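Local coordinates for UPF0255 protein frsA (Vibrio vulnificus, PDB 4I4C), which probably hydrolyses carboxylic esters to an alcohol and a carboxylate, as an FrsA-family member of the alpha/beta-hydrolase clan, at residues His139-Asn144 with Leu320-Gly325; Leu152-Tyr157 with Leu205-Trp210; Ile180-His185 with Leu225-Pro230; Ala200-Leu205 with Met229-Tyr234. All coordinates share one frame; numbering follows the deposited sequence.

In the fold
Along the chain, the loop 139-144 between helices 121-136 and 144-163 comes first; contact 1 joins it to the end of helix 314-323, closing a long loop within which contacts 2, 3 and 4 are nested. Contact 2 closes a loop from helix 144-163 to the segment leading into helix 210-217. Contact 3 closes another by pairing strand 178-186 with strand 223-226, and contact 4 the shortest, bringing the turn after strand 193-199 against the loop after strand 223-226. Contact 2 crosses both contact 3 and contact 4. Contacts 3 and 4 share Met229 and Pro230, contacts 2 and 4 share Leu205, and Arg323 of contact 1 reaches Leu202 of contact 4.

Contact 1. Residues His139-Asn144 with Leu320-Gly325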
loop_
_atom_site.group_PDB
_atom_site.type_symbol
_atom_site.label_atom_id
_atom_site.label_comp_id
_atom_site.label_asym_id
_atom_site.label_seq_id
_atom_site.Cartn_x
_atom_site.Cartn_y
_atom_site.Cartn_z
ATOM N N HIS A 139 1.820 1.834 10.216
ATOM C CA HIS A 139 3.267 1.653 10.064
ATOM C C HIS A 139 4.067 2.935 10.271
ATOM O O HIS A 139 4.890 3.317 9.434
ATOM C CB HIS A 139 3.573 1.022 8.702
ATOM C CG HIS A 139 2.722 -0.170 8.410
ATOM N ND1 HIS A 139 2.810 -1.337 9.138
ATOM C CD2 HIS A 139 1.754 -0.372 7.484
ATOM C CE1 HIS A 139 1.937 -2.209 8.673
ATOM N NE2 HIS A 139 1.285 -1.651 7.666
ATOM N N LEU A 140 3.785 3.610 11.379
ATOM C CA LEU A 140 4.571 4.749 11.823
ATOM C C LEU A 140 5.941 4.246 12.259
ATOM O O LEU A 140 6.040 3.198 12.904
ATOM C CB LEU A 140 3.868 5.452 12.980
ATOM C CG LEU A 140 2.520 6.099 12.632
ATOM C CD1 LEU A 140 2.065 6.997 13.765
ATOM C CD2 LEU A 140 2.593 6.881 11.325
ATOM N N LYS A 141 6.996 4.979 11.921
ATOM C CA LYS A 141 8.353 4.429 12.033
ATOM C C LYS A 141 8.808 4.271 13.477
ATOM O O LYS A 141 9.614 3.392 13.795
ATOM C CB LYS A 141 9.373 5.242 11.217
ATOM C CG LYS A 141 9.789 6.564 11.846
ATOM C CD LYS A 141 10.650 7.393 10.889
ATOM C CE LYS A 141 11.806 6.576 10.327
ATOM N NZ LYS A 141 12.475 7.277 9.181
ATOM N N SER A 142 8.276 5.109 14.358
ATOM C CA SER A 142 8.689 5.052 15.750
ATOM C C SER A 142 7.775 4.147 16.570
ATOM O O SER A 142 7.869 4.112 17.793
ATOM C CB SER A 142 8.717 6.458 16.342
ATOM O OG SER A 142 7.433 7.052 16.261
ATOM N N ASP A 143 6.900 3.409 15.890
ATOM C CA ASP A 143 5.906 2.579 16.567
ATOM C C ASP A 143 6.489 1.206 16.891
ATOM O O ASP A 143 6.640 0.369 16.005
ATOM C CB ASP A 143 4.661 2.452 15.683
ATOM C CG ASP A 143 3.458 1.842 16.405
ATOM O OD1 ASP A 143 3.632 1.047 17.359
ATOM O OD2 ASP A 143 2.319 2.139 15.974
ATOM N N ASN A 144 6.812 0.982 18.166
ATOM C CA ASN A 144 7.427 -0.277 18.585
ATOM C C ASN A 144 6.517 -1.486 18.336
ATOM O O ASN A 144 6.975 -2.529 17.866
ATOM C CB ASN A 144 7.843 -0.233 20.068
ATOM C CG ASN A 144 8.943 0.772 20.341
ATOM O OD1 ASN A 144 9.677 1.164 19.438
ATOM N ND2 ASN A 144 9.069 1.189 21.600
ATOM N N LEU A 320 2.504 10.822 6.803
ATOM C CA LEU A 320 3.330 11.718 6.005
ATOM C C LEU A 320 4.592 12.166 6.750
ATOM O O LEU A 320 5.695 12.127 6.195
ATOM C CB LEU A 320 2.511 12.913 5.520
ATOM C CG LEU A 320 1.484 12.520 4.455
ATOM C CD1 LEU A 320 0.550 13.659 4.180
ATOM C CD2 LEU A 320 2.209 12.085 3.186
ATOM N N ALA A 321 4.423 12.573 8.009
ATOM C CA ALA A 321 5.541 12.936 8.860
ATOM C C ALA A 321 6.537 11.794 9.002
ATOM O O ALA A 321 7.744 12.012 8.997
ATOM C CB ALA A 321 5.039 13.366 10.236
ATOM N N SER A 322 6.029 10.574 9.145
ATOM C CA SER A 322 6.896 9.413 9.274
ATOM C C SER A 322 7.702 9.154 7.995
ATOM O O SER A 322 8.937 9.042 8.028
ATOM C CB SER A 322 6.068 8.185 9.661
ATOM O OG SER A 322 6.862 7.183 10.260
ATOM N N ARG A 323 7.008 9.058 6.865
ATOM C CA ARG A 323 7.660 8.728 5.606
ATOM C C ARG A 323 8.682 9.798 5.250
ATOM O O ARG A 323 9.716 9.501 4.656
ATOM C CB ARG A 323 6.640 8.589 4.467
ATOM C CG ARG A 323 5.575 7.525 4.691
ATOM C CD ARG A 323 6.152 6.123 4.846
ATOM N NE ARG A 323 5.063 5.199 5.155
ATOM C CZ ARG A 323 4.703 4.868 6.396
ATOM N NH1 ARG A 323 5.378 5.345 7.434
ATOM N NH2 ARG A 323 3.676 4.051 6.599
ATOM N N LEU A 324 8.394 11.043 5.626
ATOM C CA LEU A 324 9.307 12.146 5.334
ATOM C C LEU A 324 10.416 12.292 6.372
ATOM O O LEU A 324 11.256 13.186 6.273
ATOM C CB LEU A 324 8.533 13.452 5.172
ATOM C CG LEU A 324 7.635 13.443 3.944
ATOM C CD1 LEU A 324 6.792 14.701 3.868
ATOM C CD2 LEU A 324 8.481 13.284 2.692
ATOM N N GLY A 325 10.406 11.405 7.362
ATOM C CA GLY A 325 11.392 11.409 8.427
ATOM C C GLY A 325 11.407 12.662 9.275
ATOM O O GLY A 325 12.454 13.067 9.787
#
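Ser322 and Arg323, in the last turn of helix 314-323, meet the backbone of His139 to Lys141 in a partly buried polar contact between a helix end and an interhelical loop. The helix closes in a Schellman motif, with Gly325 at positive phi as the first residue beyond it. Opposite, the loop between helices 121-136 and 144-163 folds into a type I beta turn from Leu140 to Asp143, and Asp143 then takes the N-cap position of the next helix, its OD1 accepting from Ala146 N.

Two helix side chains grip this loop. Ser322 OG lies anti to its own backbone N (chi1 -159°) and accepts from Lys141 N at 2.8 Å, with an N-H...O angle of 152°. The aliphatic part of Lys141 runs on past the serine, its CB 3.3 Å from Ser322 OG and its CD 3.7 Å from Ser322 O. On the other side of the hydroxyl, Leu140 CD2 touches Ser322 CB at 4.1 Å.

Arg323 starts out pointing away from the loop; the chain bends at chi2, and the guanidinium lies back against the loop. NH1 donates to His139 O at 2.9 Å, from 35° out of the carbonyl plane, and NH2 adds a weak bond to the same oxygen. NH2 also bonds to Pro138 O and, as its strongest partner, Leu202 O, so three backbone carbonyls lie at the NH1/NH2 end of the guanidinium; their dipoles would be expected to stabilise its positive charge. Alongside them, His139 CB packs 3.7 Å from Arg323 NH2.

Contact 2. Residues Leu152-Tyr157 with Leu205-Trp210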
loop_
_atom_site.group_PDB
_atom_site.type_symbol
_atom_site.label_atom_id
_atom_site.label_comp_id
_atom_site.label_asym_id
_atom_site.label_seq_id
_atom_site.Cartn_x
_atom_site.Cartn_y
_atom_site.Cartn_z
ATOM N N LEU A 152 6.559 -9.878 11.988
ATOM C CA LEU A 152 5.733 -11.082 11.946
ATOM C C LEU A 152 5.052 -11.210 10.601
ATOM O O LEU A 152 4.891 -12.318 10.070
ATOM C CB LEU A 152 4.678 -11.050 13.064
ATOM C CG LEU A 152 5.236 -11.261 14.477
ATOM C CD1 LEU A 152 4.134 -11.090 15.513
ATOM C CD2 LEU A 152 5.883 -12.628 14.601
ATOM N N ALA A 153 4.633 -10.065 10.066
ATOM C CA ALA A 153 4.020 -10.021 8.758
ATOM C C ALA A 153 4.994 -10.625 7.764
ATOM O O ALA A 153 4.627 -11.509 7.000
ATOM C CB ALA A 153 3.681 -8.581 8.369
ATOM N N ASN A 154 6.239 -10.149 7.792
ATOM C CA ASN A 154 7.268 -10.636 6.868
ATOM C C ASN A 154 7.636 -12.109 7.073
ATOM O O ASN A 154 7.747 -12.858 6.109
ATOM C CB ASN A 154 8.521 -9.750 6.920
ATOM C CG ASN A 154 8.342 -8.429 6.175
ATOM O OD1 ASN A 154 7.836 -8.403 5.053
ATOM N ND2 ASN A 154 8.768 -7.326 6.795
ATOM N N SER A 155 7.822 -12.544 8.317
ATOM C CA SER A 155 8.153 -13.955 8.522
ATOM C C SER A 155 6.971 -14.862 8.114
ATOM O O SER A 155 7.161 -15.922 7.537
ATOM C CB SER A 155 8.651 -14.238 9.956
ATOM O OG SER A 155 7.658 -13.976 10.926
ATOM N N ALA A 156 5.745 -14.419 8.353
ATOM C CA ALA A 156 4.607 -15.225 7.965
ATOM C C ALA A 156 4.466 -15.342 6.441
ATOM O O ALA A 156 4.072 -16.393 5.929
ATOM C CB ALA A 156 3.315 -14.707 8.618
ATOM N N TYR A 157 4.778 -14.268 5.721
ATOM C CA TYR A 157 4.693 -14.285 4.261
ATOM C C TYR A 157 5.654 -15.299 3.646
ATOM O O TYR A 157 5.294 -16.029 2.722
ATOM C CB TYR A 157 4.998 -12.895 3.690
ATOM C CG TYR A 157 4.404 -12.636 2.316
ATOM C CD1 TYR A 157 3.083 -12.214 2.177
ATOM C CD2 TYR A 157 5.166 -12.797 1.163
ATOM C CE1 TYR A 157 2.538 -11.964 0.937
ATOM C CE2 TYR A 157 4.622 -12.549 -0.098
ATOM C CZ TYR A 157 3.310 -12.134 -0.198
ATOM O OH TYR A 157 2.752 -11.884 -1.426
ATOM N N LEU A 205 2.062 -2.504 3.054
ATOM C CA LEU A 205 3.335 -3.191 2.894
ATOM C C LEU A 205 3.239 -3.994 1.600
ATOM O O LEU A 205 2.138 -4.352 1.166
ATOM C CB LEU A 205 3.605 -4.136 4.081
ATOM C CG LEU A 205 3.540 -3.644 5.531
ATOM C CD1 LEU A 205 3.732 -4.831 6.468
ATOM C CD2 LEU A 205 4.564 -2.556 5.850
ATOM N N GLN A 206 4.383 -4.300 0.993
ATOM C CA GLN A 206 4.391 -4.993 -0.296
ATOM C C GLN A 206 3.810 -6.406 -0.219
ATOM O O GLN A 206 3.431 -7.009 -1.234
ATOM C CB GLN A 206 5.806 -5.018 -0.872
ATOM C CG GLN A 206 6.818 -5.798 -0.059
ATOM C CD GLN A 206 8.112 -5.942 -0.825
ATOM O OE1 GLN A 206 8.227 -6.806 -1.680
ATOM N NE2 GLN A 206 9.079 -5.076 -0.546
ATOM N N THR A 207 3.728 -6.917 1.007
ATOM C CA THR A 207 3.219 -8.254 1.258
ATOM C C THR A 207 1.681 -8.258 1.421
ATOM O O THR A 207 1.100 -9.276 1.773
ATOM C CB THR A 207 3.935 -8.898 2.497
ATOM O OG1 THR A 207 4.009 -7.946 3.555
ATOM C CG2 THR A 207 5.365 -9.322 2.150
ATOM N N ASP A 208 1.026 -7.131 1.145
ATOM C CA ASP A 208 -0.424 -7.023 1.346
ATOM C C ASP A 208 -1.231 -7.328 0.083
ATOM O O ASP A 208 -2.424 -7.053 0.044
ATOM C CB ASP A 208 -0.828 -5.617 1.848
ATOM C CG ASP A 208 -0.253 -5.276 3.216
ATOM O OD1 ASP A 208 0.329 -6.173 3.857
ATOM O OD2 ASP A 208 -0.384 -4.105 3.646
ATOM N N MET A 209 -0.602 -7.918 -0.933
ATOM C CA MET A 209 -1.263 -8.072 -2.238
ATOM C C MET A 209 -1.224 -9.487 -2.802
ATOM O O MET A 209 -1.323 -9.676 -4.019
ATOM C CB MET A 209 -0.642 -7.100 -3.251
ATOM C CG MET A 209 -0.873 -5.640 -2.889
ATOM S SD MET A 209 0.147 -4.482 -3.820
ATOM C CE MET A 209 1.802 -4.908 -3.249
ATOM N N TRP A 210 -1.061 -10.469 -1.913
ATOM C CA TRP A 210 -1.058 -11.874 -2.284
ATOM C C TRP A 210 -2.251 -12.290 -3.152
ATOM O O TRP A 210 -2.088 -13.045 -4.099
ATOM C CB TRP A 210 -0.981 -12.775 -1.042
ATOM C CG TRP A 210 -1.284 -14.190 -1.384
ATOM C CD1 TRP A 210 -2.400 -14.895 -1.048
ATOM C CD2 TRP A 210 -0.473 -15.068 -2.171
ATOM N NE1 TRP A 210 -2.327 -16.169 -1.565
ATOM C CE2 TRP A 210 -1.156 -16.299 -2.261
ATOM C CE3 TRP A 210 0.769 -14.934 -2.799
ATOM C CZ2 TRP A 210 -0.642 -17.387 -2.960
ATOM C CZ3 TRP A 210 1.279 -16.022 -3.498
ATOM C CH2 TRP A 210 0.574 -17.228 -3.572
HETATM O O HOH W 1 6.462 -6.629 3.853
HETATM O O HOH W 2 1.824 -9.276 -1.900
#
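The Tyr157 ring carries Thr207 on one face: the methyl CG2 makes a CH-pi contact, 3.6 Å from the ring centroid and 17° off the normal, displaced somewhat toward the rim. Thr207 CB lies over the same face, 3.4 Å from Tyr157 CD1, and Thr207 O is close to CE1 of the ring. At the indole of Trp210 the approach is to the edge, where Tyr157 OH comes 3.9 Å from CE3, near the plane of the ring. Phe126 of helix 121-136 adds to the aromatic cluster, stacked with Trp210 and edge-to-face with Tyr157.

Torsions account for this placement. Tyr157 CG is anti to its backbone N (chi1 -156°), which carries the ring from helix 144-163 out to the loop before helix 210-217. In Thr207, OG1 sits between the backbone N and carbonyl carbon, and CG2 is then the branch laid on the ring. Beside this centre, Ala153 CB packs against Leu205 CD1 at 4.2 Å.

Waters join the polar groups. One lies between Asn154 OD1 and Thr207 OG1, its leg to OD1 unusually short at 2.5 Å. The second bonds to Tyr157 OH at 2.8 Å, donates to Gln206 O and accepts from Met209 N, the N-cap residue of helix 210-217, while Tyr157 OH also bonds to His185 NE2. Within the loop, Leu205 N donates almost straight to Asp208 OD2 (178°), meeting it from above the carboxylate plane. No direct hydrogen bond crosses the contact, which implies cohesion by methyl-aromatic packing, with waters linking polar groups at its margins.

Contact 3. Residues Ile180-His185 with Leu225-Pro230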
loop_
_atom_site.group_PDB
_atom_site.type_symbol
_atom_site.label_atom_id
_atom_site.label_comp_id
_atom_site.label_asym_id
_atom_site.label_seq_id
_atom_site.Cartn_x
_atom_site.Cartn_y
_atom_site.Cartn_z
ATOM N N ILE A 180 17.463 -3.011 -2.670
ATOM C CA ILE A 180 16.014 -2.993 -2.800
ATOM C C ILE A 180 15.516 -4.417 -2.610
ATOM O O ILE A 180 15.988 -5.321 -3.289
ATOM C CB ILE A 180 15.609 -2.517 -4.197
ATOM C CG1 ILE A 180 15.919 -1.025 -4.352
ATOM C CG2 ILE A 180 14.138 -2.824 -4.457
ATOM C CD1 ILE A 180 15.780 -0.521 -5.796
ATOM N N THR A 181 14.597 -4.624 -1.670
ATOM C CA THR A 181 14.017 -5.950 -1.458
ATOM C C THR A 181 12.680 -6.086 -2.175
ATOM O O THR A 181 11.740 -5.332 -1.906
ATOM C CB THR A 181 13.777 -6.250 0.023
ATOM O OG1 THR A 181 15.011 -6.148 0.745
ATOM C CG2 THR A 181 13.219 -7.659 0.182
ATOM N N ALA A 182 12.590 -7.060 -3.073
ATOM C CA ALA A 182 11.364 -7.268 -3.836
ATOM C C ALA A 182 10.926 -8.734 -3.803
ATOM O O ALA A 182 11.744 -9.633 -3.612
ATOM C CB ALA A 182 11.548 -6.774 -5.289
ATOM N N HIS A 183 9.636 -8.979 -3.987
ATOM C CA HIS A 183 9.143 -10.352 -3.988
ATOM C C HIS A 183 8.584 -10.750 -5.356
ATOM O O HIS A 183 7.598 -10.192 -5.821
ATOM C CB HIS A 183 8.081 -10.556 -2.905
ATOM C CG HIS A 183 8.616 -10.489 -1.509
ATOM N ND1 HIS A 183 8.957 -9.304 -0.894
ATOM C CD2 HIS A 183 8.875 -11.467 -0.604
ATOM C CE1 HIS A 183 9.395 -9.551 0.328
ATOM N NE2 HIS A 183 9.355 -10.859 0.526
ATOM N N LEU A 184 9.217 -11.740 -5.976
ATOM C CA LEU A 184 8.799 -12.243 -7.280
ATOM C C LEU A 184 7.935 -13.484 -7.122
ATOM O O LEU A 184 8.392 -14.507 -6.635
ATOM C CB LEU A 184 10.029 -12.563 -8.140
ATOM C CG LEU A 184 9.804 -13.118 -9.549
ATOM C CD1 LEU A 184 9.084 -12.096 -10.449
ATOM C CD2 LEU A 184 11.146 -13.538 -10.165
ATOM N N HIS A 185 6.678 -13.373 -7.523
ATOM C CA HIS A 185 5.719 -14.464 -7.446
ATOM C C HIS A 185 5.548 -15.086 -8.826
ATOM O O HIS A 185 5.125 -14.408 -9.759
ATOM C CB HIS A 185 4.360 -13.931 -6.989
ATOM C CG HIS A 185 4.425 -13.107 -5.743
ATOM N ND1 HIS A 185 5.067 -11.895 -5.684
ATOM C CD2 HIS A 185 3.923 -13.338 -4.503
ATOM C CE1 HIS A 185 4.963 -11.405 -4.454
ATOM N NE2 HIS A 185 4.276 -12.261 -3.726
ATOM N N LEU A 225 5.686 -8.907 -9.173
ATOM C CA LEU A 225 6.908 -8.507 -8.499
ATOM C C LEU A 225 6.583 -7.316 -7.623
ATOM O O LEU A 225 6.415 -6.212 -8.122
ATOM C CB LEU A 225 7.976 -8.141 -9.524
ATOM C CG LEU A 225 9.344 -7.735 -8.988
ATOM C CD1 LEU A 225 9.927 -8.868 -8.162
ATOM C CD2 LEU A 225 10.269 -7.382 -10.140
ATOM N N THR A 226 6.456 -7.541 -6.316
ATOM C CA THR A 226 6.084 -6.459 -5.406
ATOM C C THR A 226 7.286 -5.624 -4.972
ATOM O O THR A 226 8.397 -6.135 -4.815
ATOM C CB THR A 226 5.328 -6.980 -4.176
ATOM O OG1 THR A 226 6.142 -7.929 -3.479
ATOM C CG2 THR A 226 4.033 -7.663 -4.608
ATOM N N VAL A 227 7.053 -4.327 -4.799
ATOM C CA VAL A 227 8.088 -3.401 -4.381
ATOM C C VAL A 227 7.464 -2.377 -3.435
ATOM O O VAL A 227 6.325 -1.948 -3.649
ATOM C CB VAL A 227 8.695 -2.638 -5.594
ATOM C CG1 VAL A 227 9.857 -1.772 -5.140
ATOM C CG2 VAL A 227 9.154 -3.597 -6.691
ATOM N N ASP A 228 8.205 -2.012 -2.388
ATOM C CA ASP A 228 7.851 -0.903 -1.505
ATOM C C ASP A 228 8.398 0.441 -2.016
ATOM O O ASP A 228 9.590 0.563 -2.321
ATOM C CB ASP A 228 8.412 -1.156 -0.101
ATOM C CG ASP A 228 7.644 -2.233 0.668
ATOM O OD1 ASP A 228 6.402 -2.129 0.767
ATOM O OD2 ASP A 228 8.291 -3.181 1.175
ATOM N N MET A 229 7.527 1.445 -2.090
ATOM C CA MET A 229 7.922 2.826 -2.388
ATOM C C MET A 229 9.013 3.273 -1.416
ATOM O O MET A 229 9.087 2.756 -0.300
ATOM C CB MET A 229 6.721 3.765 -2.215
ATOM C CG MET A 229 5.615 3.589 -3.225
ATOM S SD MET A 229 6.097 4.353 -4.781
ATOM C CE MET A 229 5.866 6.085 -4.371
ATOM N N PRO A 230 9.857 4.236 -1.823
ATOM C CA PRO A 230 10.864 4.767 -0.886
ATOM C C PRO A 230 10.232 5.258 0.425
ATOM O O PRO A 230 9.201 5.926 0.351
ATOM C CB PRO A 230 11.476 5.939 -1.660
ATOM C CG PRO A 230 11.281 5.583 -3.094
ATOM C CD PRO A 230 9.997 4.803 -3.175
HETATM O O HOH W 3 10.771 -2.780 -1.600
#
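His183 and Thr226 form an antiparallel hydrogen-bonded pair that joins strand 178-186 to strand 223-226. His183 N donates to Thr226 O at 3.2 Å, and Thr226 N returns the bond to His183 O at 2.9 Å. His183 O also takes a CA-H...O contact from Leu225, whose CA lies 3.2 Å away. Leu184 and Leu225 are the adjoining non-hydrogen-bonded pair. Farther along, between Thr181 and Asp228, the backbones diverge and a water bridges them, donating to Thr181 O and accepting from Asp228 N at 2.8 Å.

The buried polar side chains find most of their partners outside the two segments. Gln206 OE1 is bonded by both His183 ND1 and Thr226 OG1, while Gln206 NE2 bonds to Asp228 OD2 and Thr181 O, so a single amide engages both strands. His185 ND1 bonds to Met224 O of the paired strand, just before segment 225-230, and its NE2 is also satisfied, by Tyr157. The edge of the His185 ring meets Thr226, CE1 lying 3.8 Å from OG1 and 3.9 Å from the methyl CG2.

On the opposite face the packing is apolar. Leu225 CG is anti to the backbone N (chi1 -178°), and CD1 reaches Leu184 CB at 3.7 Å and Ala182 CB at 3.9 Å. This pairing is one of two antiparallel joins in the mixed sheet, strand 178-186 being antiparallel to both 167-175 and 223-226; from 223-226 onward the strands run parallel, and Val251 of helix 246-254 covers Leu225 and Ile180.

Contact 4. Residues Ala200-Leu205 with Met229-Tyr234; sequences AGLDSL and MPSVGY. With 6NA (hexanoic acid), chain D.
Leu202 and Val232 lie where two tight turns face each other, a type I turn from Gly201 to Ser204 and a type II turn from Met229 to Val232, with the CA atoms of Leu202 and Val232 6.3 Å apart. The two side chains cross at about a right angle and meet methyl to methyl, Leu202 CD2 at 3.6 Å from Val232 CG2. The other branch of the valine, CG1, is anti to the backbone N (chi1 173°) and rests 3.4 Å from Ser204 O. Met229 CG packs on Ala200 O at 3.8 Å; the same carbonyl accepts from a water that in turn accepts from Met229 N, so this water links the two backbones.

Leu202 also faces the bound hexanoic acid. Its N donates to the ligand atom O at 2.9 Å (159°), and Gly201, without a side chain, lets that oxygen come within 3.1 Å of its CA. Phe273 N bonds to the ligand as well. Two backbone N-H groups bonded to the acid group, one from the loop after strand 193-199 and one following strand 266-271, are consistent with the oxyanion hole of alpha/beta-hydrolases.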
loop_
_atom_site.group_PDB
_atom_site.type_symbol
_atom_site.label_atom_id
_atom_site.label_comp_id
_atom_site.label_asym_id
_atom_site.label_seq_id
_atom_site.Cartn_x
_atom_site.Cartn_y
_atom_site.Cartn_z
ATOM N N ALA A 200 1.855 -0.662 -3.712
ATOM C CA ALA A 200 0.729 -0.021 -3.025
ATOM C C ALA A 200 1.145 1.339 -2.459
ATOM O O ALA A 200 2.212 1.849 -2.798
ATOM C CB ALA A 200 0.170 -0.921 -1.935
ATOM N N GLY A 201 0.311 1.919 -1.597
ATOM C CA GLY A 201 0.538 3.273 -1.122
ATOM C C GLY A 201 1.338 3.345 0.166
ATOM O O GLY A 201 1.826 2.326 0.646
ATOM N N LEU A 202 1.449 4.548 0.733
ATOM C CA LEU A 202 2.345 4.810 1.868
ATOM C C LEU A 202 2.004 4.104 3.194
ATOM O O LEU A 202 2.842 4.055 4.089
ATOM C CB LEU A 202 2.484 6.321 2.108
ATOM C CG LEU A 202 3.165 7.104 0.978
ATOM C CD1 LEU A 202 3.062 8.604 1.226
ATOM C CD2 LEU A 202 4.631 6.691 0.833
ATOM N N ASP A 203 0.797 3.560 3.323
ATOM C CA ASP A 203 0.430 2.833 4.546
ATOM C C ASP A 203 0.165 1.343 4.317
ATOM O O ASP A 203 -0.457 0.672 5.151
ATOM C CB ASP A 203 -0.731 3.509 5.298
ATOM C CG ASP A 203 -1.978 3.668 4.448
ATOM O OD1 ASP A 203 -2.210 2.858 3.535
ATOM O OD2 ASP A 203 -2.747 4.616 4.707
ATOM N N SER A 204 0.640 0.830 3.183
ATOM C CA SER A 204 0.560 -0.605 2.926
ATOM C C SER A 204 1.968 -1.186 2.968
ATOM O O SER A 204 2.951 -0.449 2.911
ATOM C CB SER A 204 -0.057 -0.866 1.540
ATOM O OG SER A 204 -1.465 -0.651 1.528
ATOM N N LEU A 205 2.062 -2.504 3.054
ATOM C CA LEU A 205 3.335 -3.191 2.894
ATOM C C LEU A 205 3.239 -3.994 1.600
ATOM O O LEU A 205 2.138 -4.352 1.166
ATOM C CB LEU A 205 3.605 -4.136 4.081
ATOM C CG LEU A 205 3.540 -3.644 5.531
ATOM C CD1 LEU A 205 3.732 -4.831 6.468
ATOM C CD2 LEU A 205 4.564 -2.556 5.850
ATOM N N MET A 229 7.527 1.445 -2.090
ATOM C CA MET A 229 7.922 2.826 -2.388
ATOM C C MET A 229 9.013 3.273 -1.416
ATOM O O MET A 229 9.087 2.756 -0.300
ATOM C CB MET A 229 6.721 3.765 -2.215
ATOM C CG MET A 229 5.615 3.589 -3.225
ATOM S SD MET A 229 6.097 4.353 -4.781
ATOM C CE MET A 229 5.866 6.085 -4.371
ATOM N N PRO A 230 9.857 4.236 -1.823
ATOM C CA PRO A 230 10.864 4.767 -0.886
ATOM C C PRO A 230 10.232 5.258 0.425
ATOM O O PRO A 230 9.201 5.926 0.351
ATOM C CB PRO A 230 11.476 5.939 -1.660
ATOM C CG PRO A 230 11.281 5.583 -3.094
ATOM C CD PRO A 230 9.997 4.803 -3.175
ATOM N N SER A 231 10.838 4.900 1.566
ATOM C CA SER A 231 10.419 5.258 2.947
ATOM C C SER A 231 9.444 4.251 3.546
ATOM O O SER A 231 9.143 4.293 4.747
ATOM C CB SER A 231 9.826 6.668 3.047
ATOM O OG SER A 231 8.523 6.703 2.485
ATOM N N VAL A 232 8.958 3.347 2.697
ATOM C CA VAL A 232 7.968 2.343 3.084
ATOM C C VAL A 232 8.586 0.953 3.200
ATOM O O VAL A 232 9.325 0.524 2.307
ATOM C CB VAL A 232 6.831 2.265 2.033
ATOM C CG1 VAL A 232 5.878 1.111 2.345
ATOM C CG2 VAL A 232 6.076 3.579 1.946
ATOM N N GLY A 233 8.267 0.252 4.291
ATOM C CA GLY A 233 8.646 -1.142 4.496
ATOM C C GLY A 233 10.119 -1.464 4.331
ATOM O O GLY A 233 10.974 -0.841 4.960
ATOM N N TYR A 234 10.409 -2.440 3.472
ATOM C CA TYR A 234 11.781 -2.817 3.117
ATOM C C TYR A 234 12.576 -1.682 2.473
ATOM O O TYR A 234 13.805 -1.756 2.374
ATOM C CB TYR A 234 11.770 -3.988 2.129
ATOM C CG TYR A 234 11.582 -5.357 2.734
ATOM C CD1 TYR A 234 12.635 -6.008 3.379
ATOM C CD2 TYR A 234 10.363 -6.024 2.627
ATOM C CE1 TYR A 234 12.467 -7.285 3.928
ATOM C CE2 TYR A 234 10.186 -7.291 3.176
ATOM C CZ TYR A 234 11.242 -7.915 3.817
ATOM O OH TYR A 234 11.062 -9.168 4.338
HETATM C CA 6NA D . -1.549 8.278 -0.455
HETATM C C 6NA D . -1.193 6.860 -0.185
HETATM O O 6NA D . -0.365 6.272 -0.825
HETATM C CB 6NA D . -1.173 9.218 0.608
HETATM C CG 6NA D . -1.366 10.631 0.379
HETATM C CD 6NA D . -2.723 11.135 0.249
HETATM C C6 6NA D . -3.383 11.461 1.492
HETATM O OXT 6NA D . -1.742 6.259 0.687
HETATM O O HOH W 4 4.783 1.204 -1.329
#